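Local coordinates for protein phosphoribosylglycinamide synthetase (Anaerococcus prevotii, PDB 4DIM) that probably binds ATP and acts as a metal-dependent ligase of the ATP-grasp family, at residues D109-K114 with Y184-E189; N142-V147 with I265-E270; T82-L87 with E275-V280; A198-Y203 with K248-L253. All blocks are in the same frame, centred on the assembly; numbering follows the deposited sequence.

Contact 1 of 4, residues D109-K114 with Y184-E189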
loop_
_atom_site.group_PDB
_atom_site.type_symbol
_atom_site.label_atom_id
_atom_site.label_comp_id
_atom_site.label_asym_id
_atom_site.label_seq_id
_atom_site.Cartn_x
_atom_site.Cartn_y
_atom_site.Cartn_z
ATOM N N ASP A 109 5.497 -5.830 -12.601
ATOM C CA ASP A 109 6.301 -5.433 -13.747
ATOM C C ASP A 109 5.634 -4.296 -14.479
ATOM O O ASP A 109 4.615 -4.505 -15.130
ATOM C CB ASP A 109 6.520 -6.635 -14.681
ATOM C CG ASP A 109 7.606 -6.403 -15.722
ATOM O OD1 ASP A 109 8.776 -6.185 -15.324
ATOM O OD2 ASP A 109 7.297 -6.466 -16.925
ATOM N N LYS A 110 6.198 -3.089 -14.354
ATOM C CA LYS A 110 5.704 -1.875 -15.034
ATOM C C LYS A 110 5.530 -2.037 -16.568
ATOM O O LYS A 110 4.597 -1.469 -17.101
ATOM C CB LYS A 110 6.642 -0.668 -14.774
ATOM C CG LYS A 110 6.376 0.094 -13.464
ATOM C CD LYS A 110 6.408 1.628 -13.659
ATOM C CE LYS A 110 5.827 2.394 -12.493
ATOM N NZ LYS A 110 4.369 2.153 -12.319
ATOM N N TYR A 111 6.413 -2.775 -17.263
ATOM C CA TYR A 111 6.274 -2.966 -18.713
ATOM C C TYR A 111 4.976 -3.712 -19.022
ATOM O O TYR A 111 4.258 -3.321 -19.931
ATOM C CB TYR A 111 7.435 -3.772 -19.355
ATOM C CG TYR A 111 8.875 -3.380 -19.088
ATOM C CD1 TYR A 111 9.609 -2.676 -20.041
ATOM C CD2 TYR A 111 9.589 -3.969 -18.045
ATOM C CE1 TYR A 111 10.996 -2.516 -19.925
ATOM C CE2 TYR A 111 10.967 -3.794 -17.906
ATOM C CZ TYR A 111 11.662 -3.031 -18.828
ATOM O OH TYR A 111 13.012 -2.822 -18.686
ATOM N N LYS A 112 4.724 -4.815 -18.289
ATOM C CA LYS A 112 3.548 -5.674 -18.428
ATOM C C LYS A 112 2.280 -4.985 -17.977
ATOM O O LYS A 112 1.214 -5.235 -18.545
ATOM C CB LYS A 112 3.693 -6.966 -17.607
ATOM C CG LYS A 112 4.642 -8.031 -18.146
ATOM C CD LYS A 112 4.630 -9.292 -17.227
ATOM C CE LYS A 112 5.929 -10.095 -17.234
ATOM N NZ LYS A 112 6.000 -11.062 -18.358
HETATM N N MSE A 113 2.381 -4.160 -16.917
HETATM C CA MSE A 113 1.252 -3.385 -16.390
HETATM C C MSE A 113 0.834 -2.336 -17.388
HETATM O O MSE A 113 -0.347 -2.196 -17.680
HETATM C CB MSE A 113 1.627 -2.695 -15.052
HETATM C CG MSE A 113 0.412 -2.281 -14.211
HETATM SE SE MSE A 113 0.742 -0.944 -12.829
HETATM C CE MSE A 113 1.437 0.531 -13.932
ATOM N N LYS A 114 1.795 -1.603 -17.925
ATOM C CA LYS A 114 1.514 -0.511 -18.864
ATOM C C LYS A 114 1.053 -1.044 -20.229
ATOM O O LYS A 114 0.433 -0.300 -20.996
ATOM C CB LYS A 114 2.763 0.393 -19.019
ATOM C CG LYS A 114 3.201 1.061 -17.714
ATOM C CD LYS A 114 2.719 2.480 -17.530
ATOM C CE LYS A 114 3.466 3.192 -16.411
ATOM N NZ LYS A 114 2.567 3.810 -15.386
ATOM N N TYR A 184 18.975 -0.306 -24.480
ATOM C CA TYR A 184 17.758 0.466 -24.566
ATOM C C TYR A 184 17.582 1.370 -23.381
ATOM O O TYR A 184 18.248 1.269 -22.353
ATOM C CB TYR A 184 16.553 -0.462 -24.738
ATOM C CG TYR A 184 16.244 -1.302 -23.532
ATOM C CD1 TYR A 184 15.249 -0.927 -22.632
ATOM C CD2 TYR A 184 16.938 -2.479 -23.284
ATOM C CE1 TYR A 184 14.992 -1.672 -21.482
ATOM C CE2 TYR A 184 16.696 -3.233 -22.135
ATOM C CZ TYR A 184 15.710 -2.834 -21.240
ATOM O OH TYR A 184 15.449 -3.588 -20.116
ATOM N N CYS A 185 16.643 2.262 -23.583
ATOM C CA CYS A 185 16.201 3.367 -22.777
ATOM C C CYS A 185 14.676 3.314 -22.621
ATOM O O CYS A 185 13.977 2.648 -23.393
ATOM C CB CYS A 185 16.611 4.656 -23.486
ATOM S SG CYS A 185 17.619 5.757 -22.487
ATOM N N ILE A 186 14.155 4.088 -21.671
ATOM C CA ILE A 186 12.729 4.235 -21.530
ATOM C C ILE A 186 12.473 5.718 -21.597
ATOM O O ILE A 186 13.120 6.513 -20.910
ATOM C CB ILE A 186 12.111 3.525 -20.288
ATOM C CG1 ILE A 186 12.012 2.007 -20.594
ATOM C CG2 ILE A 186 10.703 4.056 -19.957
ATOM C CD1 ILE A 186 11.723 1.128 -19.437
ATOM N N VAL A 187 11.610 6.085 -22.530
ATOM C CA VAL A 187 11.101 7.449 -22.636
ATOM C C VAL A 187 9.666 7.329 -22.112
ATOM O O VAL A 187 8.887 6.490 -22.590
ATOM C CB VAL A 187 11.237 8.132 -24.030
ATOM C CG1 VAL A 187 10.436 7.407 -25.119
ATOM C CG2 VAL A 187 10.822 9.590 -23.938
ATOM N N GLU A 188 9.372 8.038 -21.039
ATOM C CA GLU A 188 8.050 7.942 -20.406
ATOM C C GLU A 188 7.469 9.307 -20.164
ATOM O O GLU A 188 8.192 10.231 -19.804
ATOM C CB GLU A 188 8.167 7.173 -19.075
ATOM C CG GLU A 188 6.848 6.902 -18.397
ATOM C CD GLU A 188 6.944 6.062 -17.152
ATOM O OE1 GLU A 188 7.383 6.603 -16.111
ATOM O OE2 GLU A 188 6.520 4.887 -17.199
ATOM N N GLU A 189 6.144 9.417 -20.294
ATOM C CA GLU A 189 5.427 10.661 -19.994
ATOM C C GLU A 189 5.667 11.057 -18.555
ATOM O O GLU A 189 5.572 10.218 -17.641
ATOM C CB GLU A 189 3.917 10.494 -20.193
ATOM C CG GLU A 189 3.459 10.267 -21.621
ATOM C CD GLU A 189 1.952 10.150 -21.722
ATOM O OE1 GLU A 189 1.347 10.854 -22.563
ATOM O OE2 GLU A 189 1.373 9.331 -20.972
#
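Y111 and Y184 reach for each other from opposite directions, and their phenol groups meet in a hydrogen bond of 2.9 Å between Y111 OH and Y184 OH. The hydroxyl of Y111 arrives at the edge of the Y184 ring and in its plane, with Y111 OH also 3.6 Å from Y184 CE1. On the helix side, the Y111 ring has its CG opposite the carbonyl carbon (chi1 -51°), a setting that swings the phenol out from the helix toward the strand. Along the same ring, I186 offers the end of its side chain: I186 CD1 lies 3.7 Å from Y111 CE1, coming in obliquely to the ring. The contact joins the first turn of helix 110-120, N-capped by D109 through a weak bond from K112 N to D109 OD2, to strand 186-189 and the residues leading into it, at the small antiparallel sheet of the ATP-grasp domain. A valine in place of Y111 would probably leave Y184 OH without this partner and open a gap beside I186 CD1. One turn further on, K114 meets E188 almost at a right angle. E188 extends its chain from a CG anti to the backbone N (chi1 -175°), and its OE2 comes within 3.6 Å of K114 CE, a carbon of the lysine chain. The charged ends stay apart, with 4.5 Å between K114 NZ and E188 OE2, and the ammonium of K114 is instead hydrogen-bonded to T124 OG1, while H127 of strand 127-128 packs against Y111, K114 and E188.

Contact 2 of 4, residues N142-V147 with I265-E270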
loop_
_atom_site.group_PDB
_atom_site.type_symbol
_atom_site.label_atom_id
_atom_site.label_comp_id
_atom_site.label_asym_id
_atom_site.label_seq_id
_atom_site.Cartn_x
_atom_site.Cartn_y
_atom_site.Cartn_z
ATOM N N ASN A 142 3.308 9.516 -30.075
ATOM C CA ASN A 142 2.261 8.883 -29.245
ATOM C C ASN A 142 2.464 9.183 -27.734
ATOM O O ASN A 142 1.927 8.460 -26.887
ATOM C CB ASN A 142 2.255 7.361 -29.481
ATOM C CG ASN A 142 2.149 6.976 -30.944
ATOM O OD1 ASN A 142 3.110 6.481 -31.556
ATOM N ND2 ASN A 142 0.980 7.206 -31.537
ATOM N N LEU A 143 3.195 10.271 -27.404
ATOM C CA LEU A 143 3.541 10.651 -26.027
ATOM C C LEU A 143 3.398 12.173 -25.835
ATOM O O LEU A 143 3.867 12.940 -26.690
ATOM C CB LEU A 143 5.031 10.231 -25.750
ATOM C CG LEU A 143 5.407 9.363 -24.518
ATOM C CD1 LEU A 143 4.552 8.075 -24.404
ATOM C CD2 LEU A 143 6.852 8.994 -24.582
ATOM N N LYS A 144 2.831 12.601 -24.681
ATOM C CA LYS A 144 2.708 14.019 -24.347
ATOM C C LYS A 144 3.919 14.463 -23.502
ATOM O O LYS A 144 4.361 13.726 -22.610
ATOM C CB LYS A 144 1.349 14.330 -23.629
ATOM C CG LYS A 144 1.305 14.241 -22.083
ATOM C CD LYS A 144 -0.125 14.441 -21.525
ATOM C CE LYS A 144 -0.336 13.823 -20.155
ATOM N NZ LYS A 144 -0.910 12.448 -20.241
ATOM N N LEU A 145 4.458 15.659 -23.804
ATOM C CA LEU A 145 5.554 16.261 -23.033
ATOM C C LEU A 145 4.997 16.790 -21.701
ATOM O O LEU A 145 3.803 17.088 -21.636
ATOM C CB LEU A 145 6.238 17.415 -23.808
ATOM C CG LEU A 145 7.400 17.011 -24.706
ATOM C CD1 LEU A 145 6.932 16.099 -25.835
ATOM C CD2 LEU A 145 8.100 18.242 -25.245
ATOM N N PRO A 146 5.815 17.007 -20.653
ATOM C CA PRO A 146 7.240 16.655 -20.549
ATOM C C PRO A 146 7.426 15.159 -20.403
ATOM O O PRO A 146 6.479 14.413 -20.175
ATOM C CB PRO A 146 7.714 17.405 -19.296
ATOM C CG PRO A 146 6.475 17.831 -18.540
ATOM C CD PRO A 146 5.267 17.506 -19.378
ATOM N N VAL A 147 8.652 14.718 -20.578
ATOM C CA VAL A 147 8.983 13.308 -20.476
ATOM C C VAL A 147 10.187 13.147 -19.617
ATOM O O VAL A 147 10.928 14.095 -19.341
ATOM C CB VAL A 147 9.194 12.609 -21.837
ATOM C CG1 VAL A 147 7.874 12.311 -22.524
ATOM C CG2 VAL A 147 10.102 13.420 -22.739
ATOM N N ILE A 265 -2.556 9.814 -9.488
ATOM C CA ILE A 265 -2.114 11.194 -9.696
ATOM C C ILE A 265 -3.227 11.952 -10.432
ATOM O O ILE A 265 -3.831 11.439 -11.378
ATOM C CB ILE A 265 -0.759 11.327 -10.406
ATOM C CG1 ILE A 265 -0.362 12.809 -10.571
ATOM C CG2 ILE A 265 -0.777 10.630 -11.742
ATOM C CD1 ILE A 265 0.982 13.039 -10.511
ATOM N N LEU A 266 -3.491 13.173 -9.997
ATOM C CA LEU A 266 -4.510 13.989 -10.646
ATOM C C LEU A 266 -3.836 15.094 -11.476
ATOM O O LEU A 266 -3.079 15.890 -10.920
ATOM C CB LEU A 266 -5.471 14.544 -9.580
ATOM C CG LEU A 266 -6.234 15.798 -9.881
ATOM C CD1 LEU A 266 -7.266 15.554 -10.970
ATOM C CD2 LEU A 266 -6.916 16.245 -8.654
ATOM N N LYS A 267 -4.099 15.109 -12.810
ATOM C CA LYS A 267 -3.596 16.141 -13.728
ATOM C C LYS A 267 -4.708 16.644 -14.634
ATOM O O LYS A 267 -5.262 15.867 -15.420
ATOM C CB LYS A 267 -2.415 15.626 -14.596
ATOM C CG LYS A 267 -1.848 16.657 -15.597
ATOM C CD LYS A 267 -0.617 16.111 -16.279
ATOM C CE LYS A 267 0.006 16.990 -17.352
ATOM N NZ LYS A 267 1.275 16.400 -17.878
ATOM N N ASP A 268 -4.988 17.957 -14.576
ATOM C CA ASP A 268 -5.962 18.604 -15.470
ATOM C C ASP A 268 -7.318 17.863 -15.499
ATOM O O ASP A 268 -7.842 17.543 -16.575
ATOM C CB ASP A 268 -5.383 18.720 -16.898
ATOM C CG ASP A 268 -4.030 19.436 -16.963
ATOM O OD1 ASP A 268 -3.769 20.306 -16.086
ATOM O OD2 ASP A 268 -3.235 19.144 -17.912
ATOM N N ASN A 269 -7.881 17.625 -14.311
ATOM C CA ASN A 269 -9.146 16.919 -14.142
ATOM C C ASN A 269 -9.154 15.518 -14.814
ATOM O O ASN A 269 -10.175 15.039 -15.296
ATOM C CB ASN A 269 -10.338 17.794 -14.605
ATOM C CG ASN A 269 -10.565 18.912 -13.624
ATOM O OD1 ASN A 269 -10.672 18.677 -12.407
ATOM N ND2 ASN A 269 -10.542 20.156 -14.096
ATOM N N GLU A 270 -8.036 14.834 -14.741
ATOM C CA GLU A 270 -7.921 13.470 -15.224
ATOM C C GLU A 270 -7.021 12.785 -14.293
ATOM O O GLU A 270 -6.095 13.414 -13.772
ATOM C CB GLU A 270 -7.434 13.386 -16.675
ATOM C CG GLU A 270 -8.540 13.646 -17.701
ATOM C CD GLU A 270 -9.799 12.803 -17.583
ATOM O OE1 GLU A 270 -9.714 11.657 -17.076
ATOM O OE2 GLU A 270 -10.880 13.311 -17.964
#
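Every side-chain torsion of K267 lies close to 180° (chi1 179°), and this fully stretched chain carries its ammonium across to K144, which turns at its last torsion (chi4 -94°). K267 sits beside the tight turn of a beta hairpin between strands 258-267 and 270-277 of the large antiparallel sheet. D268 and N269 at the turn both adopt left-handed helical backbone angles, close to a type I' turn, and K267 N donates to E270 O at 2.8 Å, with a weak return bond from E270 N to K267 O. Facing the hairpin is the loop that leads from helix 133-141 into strand 147-150 of the small sheet, so the contact bridges two sheets of the ATP-grasp domain at the protein surface. The two lysine chains slide past one another in opposite directions, and K267 NZ comes to rest beside a carbon, 3.8 Å from K144 CE. With K144 bent at its end, K144 NZ and K267 NZ remain 5.1 Å apart, a separation that probably eases the repulsion of like charges. K267 NZ also has a long, weak ion pair with E192, and Y272 of the adjoining strand touches both lysine side chains. The loop backbone is shaped by a cis peptide bond before P146, whose ring stands near the same ammonium, with P146 CD 4.4 Å from K267 NZ.

Contact 3 of 4, residues T82-L87 with E275-V280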
loop_
_atom_site.group_PDB
_atom_site.type_symbol
_atom_site.label_atom_id
_atom_site.label_comp_id
_atom_site.label_asym_id
_atom_site.label_seq_id
_atom_site.Cartn_x
_atom_site.Cartn_y
_atom_site.Cartn_z
ATOM N N THR A 82 6.361 -7.715 -0.213
ATOM C CA THR A 82 7.400 -8.726 0.002
ATOM C C THR A 82 6.922 -10.139 -0.386
ATOM O O THR A 82 7.537 -10.736 -1.265
ATOM C CB THR A 82 7.903 -8.704 1.451
ATOM O OG1 THR A 82 8.117 -7.344 1.859
ATOM C CG2 THR A 82 9.199 -9.483 1.625
ATOM N N GLY A 83 5.771 -10.568 0.134
ATOM C CA GLY A 83 5.210 -11.888 -0.142
ATOM C C GLY A 83 3.942 -11.962 -0.966
ATOM O O GLY A 83 3.161 -12.904 -0.803
ATOM N N ILE A 84 3.777 -11.044 -1.920
ATOM C CA ILE A 84 2.563 -10.935 -2.722
ATOM C C ILE A 84 2.553 -11.934 -3.861
ATOM O O ILE A 84 1.503 -12.466 -4.213
ATOM C CB ILE A 84 2.358 -9.468 -3.227
ATOM C CG1 ILE A 84 0.911 -9.240 -3.746
ATOM C CG2 ILE A 84 3.382 -9.070 -4.338
ATOM C CD1 ILE A 84 -0.175 -9.732 -2.844
ATOM N N VAL A 85 3.703 -12.207 -4.435
ATOM C CA VAL A 85 3.814 -13.224 -5.477
ATOM C C VAL A 85 3.703 -14.599 -4.836
ATOM O O VAL A 85 2.916 -15.416 -5.290
ATOM C CB VAL A 85 5.124 -13.059 -6.256
ATOM C CG1 VAL A 85 5.374 -14.266 -7.164
ATOM C CG2 VAL A 85 5.073 -11.763 -7.057
ATOM N N SER A 86 4.473 -14.846 -3.766
ATOM C CA SER A 86 4.451 -16.117 -3.034
ATOM C C SER A 86 3.024 -16.441 -2.625
ATOM O O SER A 86 2.586 -17.544 -2.904
ATOM C CB SER A 86 5.379 -16.056 -1.832
ATOM O OG SER A 86 6.551 -15.339 -2.182
ATOM N N LEU A 87 2.243 -15.459 -2.135
ATOM C CA LEU A 87 0.822 -15.712 -1.842
ATOM C C LEU A 87 0.064 -16.213 -3.082
ATOM O O LEU A 87 -0.693 -17.183 -3.011
ATOM C CB LEU A 87 0.149 -14.445 -1.364
ATOM C CG LEU A 87 -1.366 -14.494 -1.174
ATOM C CD1 LEU A 87 -1.779 -15.614 -0.242
ATOM C CD2 LEU A 87 -1.831 -13.192 -0.595
ATOM N N GLU A 275 0.815 3.003 -9.608
ATOM C CA GLU A 275 1.059 1.658 -9.081
ATOM C C GLU A 275 -0.263 1.033 -8.603
ATOM O O GLU A 275 -1.148 1.739 -8.138
ATOM C CB GLU A 275 2.069 1.648 -7.892
ATOM C CG GLU A 275 3.348 2.457 -8.005
ATOM C CD GLU A 275 4.379 1.993 -9.028
ATOM O OE1 GLU A 275 4.166 0.935 -9.669
ATOM O OE2 GLU A 275 5.415 2.688 -9.179
ATOM N N LEU A 276 -0.360 -0.290 -8.679
ATOM C CA LEU A 276 -1.527 -1.063 -8.257
ATOM C C LEU A 276 -1.074 -2.438 -7.752
ATOM O O LEU A 276 -0.461 -3.188 -8.504
ATOM C CB LEU A 276 -2.512 -1.217 -9.421
ATOM C CG LEU A 276 -3.927 -1.665 -8.989
ATOM C CD1 LEU A 276 -5.049 -0.850 -9.683
ATOM C CD2 LEU A 276 -4.154 -3.129 -9.215
ATOM N N THR A 277 -1.396 -2.792 -6.504
ATOM C CA THR A 277 -1.006 -4.100 -5.948
ATOM C C THR A 277 -2.258 -4.802 -5.349
ATOM O O THR A 277 -3.119 -4.141 -4.811
ATOM C CB THR A 277 0.174 -3.934 -4.980
ATOM O OG1 THR A 277 0.402 -5.123 -4.245
ATOM C CG2 THR A 277 0.002 -2.837 -4.019
ATOM N N GLY A 278 -2.339 -6.129 -5.446
ATOM C CA GLY A 278 -3.453 -6.903 -4.903
ATOM C C GLY A 278 -3.359 -7.219 -3.423
ATOM O O GLY A 278 -3.562 -8.360 -3.018
ATOM N N ARG A 279 -3.066 -6.212 -2.595
ATOM C CA ARG A 279 -3.111 -6.310 -1.144
ATOM C C ARG A 279 -3.456 -4.899 -0.534
ATOM O O ARG A 279 -3.399 -3.858 -1.202
ATOM C CB ARG A 279 -1.844 -6.932 -0.545
ATOM C CG ARG A 279 -0.518 -6.341 -0.982
ATOM C CD ARG A 279 -0.163 -5.127 -0.185
ATOM N NE ARG A 279 0.925 -4.367 -0.804
ATOM C CZ ARG A 279 1.270 -3.126 -0.465
ATOM N NH1 ARG A 279 2.266 -2.517 -1.080
ATOM N NH2 ARG A 279 0.615 -2.484 0.483
ATOM N N VAL A 280 -3.873 -4.915 0.717
ATOM C CA VAL A 280 -4.248 -3.711 1.425
ATOM C C VAL A 280 -3.045 -2.830 1.675
ATOM O O VAL A 280 -1.981 -3.317 1.974
ATOM C CB VAL A 280 -4.970 -4.063 2.753
ATOM C CG1 VAL A 280 -4.001 -4.654 3.787
ATOM C CG2 VAL A 280 -5.700 -2.851 3.309
#
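I84 packs against the backbone and side chains around G278, and its contacts are of the van der Waals kind. Its CG1 lies anti to the backbone N (chi1 -165°), which sends the delta methyl out from the start of helix 84-94 toward the turn. I84 CD1 rests 3.7 Å from G278 O and 3.9 Å from R279 CG, the isoleucine and arginine chains crossing at about a right angle. Further back along the same branch, I84 CG1 comes within 4.2 Å of T277 OG1.

The polar bonds involve T277 and R279, within 275-280 and to D81. R279 has its CG wedged between its own backbone N and carbonyl carbon (chi1 51°), and the chain bends at chi2 (84°), bringing the guanidinium over T277, whose CG2 stands 3.3 Å above the guanidinium plane near its rim. R279 NH2 donates to V280 O at 3.1 Å in a fairly straight bond, the donor standing above the carbonyl plane. D81, just ahead of the helix segment, links the two sides: its OD1 receives a salt bridge from R279 NE and a hydrogen bond from T277 OG1. A leucine in place of R279 would probably leave D81 without its charged mate and V280 O without this donor.

Between T277 and R279 the chain bends sharply in an inverse gamma turn centred on G278, closed by a weak R279 N to T277 O bond. The arrangement is a domain junction, where strand 270-277 of the ATP-grasp sheet ends against a helix of the N-terminal domain, which is built on a parallel sheet.

Contact 4 of 4, residues A198-Y203 with K248-L253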
loop_
_atom_site.group_PDB
_atom_site.type_symbol
_atom_site.label_atom_id
_atom_site.label_comp_id
_atom_site.label_asym_id
_atom_site.label_seq_id
_atom_site.Cartn_x
_atom_site.Cartn_y
_atom_site.Cartn_z
ATOM N N ALA A 198 -5.795 5.254 -3.430
ATOM C CA ALA A 198 -7.114 4.675 -3.267
ATOM C C ALA A 198 -7.034 3.245 -2.811
ATOM O O ALA A 198 -6.086 2.543 -3.146
ATOM C CB ALA A 198 -7.886 4.755 -4.564
ATOM N N GLN A 199 -8.061 2.807 -2.083
ATOM C CA GLN A 199 -8.232 1.440 -1.627
ATOM C C GLN A 199 -9.398 0.853 -2.356
ATOM O O GLN A 199 -10.350 1.561 -2.674
ATOM C CB GLN A 199 -8.498 1.329 -0.102
ATOM C CG GLN A 199 -7.397 1.803 0.834
ATOM C CD GLN A 199 -6.058 1.128 0.670
ATOM O OE1 GLN A 199 -5.852 0.003 1.115
ATOM N NE2 GLN A 199 -5.125 1.781 0.003
ATOM N N ALA A 200 -9.360 -0.427 -2.593
ATOM C CA ALA A 200 -10.471 -1.105 -3.217
ATOM C C ALA A 200 -10.479 -2.538 -2.752
ATOM O O ALA A 200 -9.601 -2.961 -2.005
ATOM C CB ALA A 200 -10.423 -0.997 -4.735
ATOM N N PHE A 201 -11.537 -3.234 -3.074
ATOM C CA PHE A 201 -11.685 -4.614 -2.659
ATOM C C PHE A 201 -12.457 -5.312 -3.753
ATOM O O PHE A 201 -13.505 -4.806 -4.145
ATOM C CB PHE A 201 -12.413 -4.661 -1.309
ATOM C CG PHE A 201 -12.439 -6.004 -0.638
ATOM C CD1 PHE A 201 -11.531 -6.316 0.364
ATOM C CD2 PHE A 201 -13.427 -6.923 -0.938
ATOM C CE1 PHE A 201 -11.598 -7.533 1.030
ATOM C CE2 PHE A 201 -13.470 -8.151 -0.294
ATOM C CZ PHE A 201 -12.570 -8.435 0.701
ATOM N N VAL A 202 -11.910 -6.411 -4.291
ATOM C CA VAL A 202 -12.558 -7.188 -5.345
ATOM C C VAL A 202 -12.892 -8.638 -4.820
ATOM O O VAL A 202 -12.058 -9.302 -4.245
ATOM C CB VAL A 202 -11.747 -7.157 -6.677
ATOM C CG1 VAL A 202 -10.312 -7.620 -6.509
ATOM C CG2 VAL A 202 -12.454 -7.939 -7.785
ATOM N N TYR A 203 -14.139 -9.087 -5.007
ATOM C CA TYR A 203 -14.605 -10.430 -4.578
ATOM C C TYR A 203 -15.529 -11.029 -5.622
ATOM O O TYR A 203 -16.573 -10.450 -5.916
ATOM C CB TYR A 203 -15.349 -10.308 -3.246
ATOM C CG TYR A 203 -16.040 -11.575 -2.799
ATOM C CD1 TYR A 203 -15.310 -12.705 -2.465
ATOM C CD2 TYR A 203 -17.416 -11.605 -2.589
ATOM C CE1 TYR A 203 -15.935 -13.852 -1.983
ATOM C CE2 TYR A 203 -18.047 -12.738 -2.087
ATOM C CZ TYR A 203 -17.306 -13.869 -1.810
ATOM O OH TYR A 203 -17.894 -14.988 -1.282
ATOM N N LYS A 248 -11.477 -0.384 -14.038
ATOM C CA LYS A 248 -10.901 -0.764 -15.315
ATOM C C LYS A 248 -9.577 -1.498 -15.143
ATOM O O LYS A 248 -9.323 -2.485 -15.838
ATOM C CB LYS A 248 -10.668 0.469 -16.193
ATOM C CG LYS A 248 -11.880 0.989 -16.872
ATOM C CD LYS A 248 -11.704 2.397 -17.376
ATOM C CE LYS A 248 -10.748 2.485 -18.510
ATOM N NZ LYS A 248 -10.672 3.858 -19.044
ATOM N N ALA A 249 -8.710 -0.986 -14.256
ATOM C CA ALA A 249 -7.370 -1.540 -13.973
ATOM C C ALA A 249 -7.448 -2.894 -13.342
ATOM O O ALA A 249 -6.670 -3.785 -13.660
ATOM C CB ALA A 249 -6.643 -0.626 -13.046
ATOM N N ILE A 250 -8.358 -3.040 -12.403
ATOM C CA ILE A 250 -8.571 -4.311 -11.731
ATOM C C ILE A 250 -8.840 -5.369 -12.756
ATOM O O ILE A 250 -8.239 -6.440 -12.699
ATOM C CB ILE A 250 -9.722 -4.188 -10.696
ATOM C CG1 ILE A 250 -9.180 -3.476 -9.414
ATOM C CG2 ILE A 250 -10.308 -5.551 -10.359
ATOM C CD1 ILE A 250 -10.218 -2.884 -8.568
ATOM N N LYS A 251 -9.701 -5.064 -13.706
ATOM C CA LYS A 251 -10.054 -6.015 -14.752
ATOM C C LYS A 251 -8.933 -6.123 -15.805
ATOM O O LYS A 251 -8.562 -7.251 -16.121
ATOM C CB LYS A 251 -11.397 -5.684 -15.395
ATOM C CG LYS A 251 -12.062 -6.936 -16.013
ATOM C CD LYS A 251 -13.611 -6.998 -15.860
ATOM C CE LYS A 251 -14.156 -8.418 -15.762
ATOM N NZ LYS A 251 -14.218 -9.124 -17.087
ATOM N N ALA A 252 -8.300 -4.997 -16.242
ATOM C CA ALA A 252 -7.142 -5.021 -17.193
ATOM C C ALA A 252 -6.020 -5.984 -16.746
ATOM O O ALA A 252 -5.390 -6.646 -17.574
ATOM C CB ALA A 252 -6.543 -3.622 -17.368
ATOM N N LEU A 253 -5.794 -6.054 -15.445
ATOM C CA LEU A 253 -4.778 -6.884 -14.822
ATOM C C LEU A 253 -5.298 -8.229 -14.272
ATOM O O LEU A 253 -4.477 -9.065 -13.895
ATOM C CB LEU A 253 -4.169 -6.073 -13.683
ATOM C CG LEU A 253 -3.434 -4.818 -14.106
ATOM C CD1 LEU A 253 -3.192 -3.960 -12.924
ATOM C CD2 LEU A 253 -2.114 -5.150 -14.776
#
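I250 points from the helix onto the sheet and meets A200 and V202 on one face of the strand. From its CB, which stands 5.5 Å from V202 CG2, the side chain splits into two branches that find different partners. The CG2 branch, anti to the backbone N, goes to the valine: I250 CG2 lies 4.1 Å from V202 CG2 and 4.4 Å from V202 CG1, so it faces both methyls of that residue. The other branch starts at CG1, set opposite the carbonyl carbon (chi1 -78°), and continues outward through chi2 of 160°. Its own carbon CG1 is still 5.4 Å from A200 CB, and the touch is made at the end of the chain, where I250 CD1 comes to 4.3 Å from A200 CB. The small alanine lets the longer branch approach the strand at this point, while V202 and I250 run past each other in opposite directions. V207 on the next strand also packs against I250. All three residues are buried, and the contact is purely apolar. F201 points to the other face of the sheet, where it packs on helix 297-305. The strand is thus sandwiched between two helices, with helix 236-253 laid on one face of the large antiparallel sheet, a helix-on-sheet layer of the ATP-grasp domain.

Overall arrangement
Contacts 1 and 2 both reach the small sheet of the ATP-grasp domain, with centres 15 Å apart, and are joined by a probable hydrogen bond of 3.1 Å from K144 N to E189 OE1. Contact 1 also touches contact 3 through a 2.9 Å salt bridge between K110 NZ and E275 OE1, and contact 4 through M113 packing on L253. Contacts 3 and 4, with centres 13 Å apart, share a core where L276 meets A249 and L253, whereas contact 2, a surface bridge between the two sheets, approaches either only to about 8 Å between nearest atoms. In ATP-grasp enzymes the nucleotide lies between the small and large sheets, so contact 1 probably lies near that cleft.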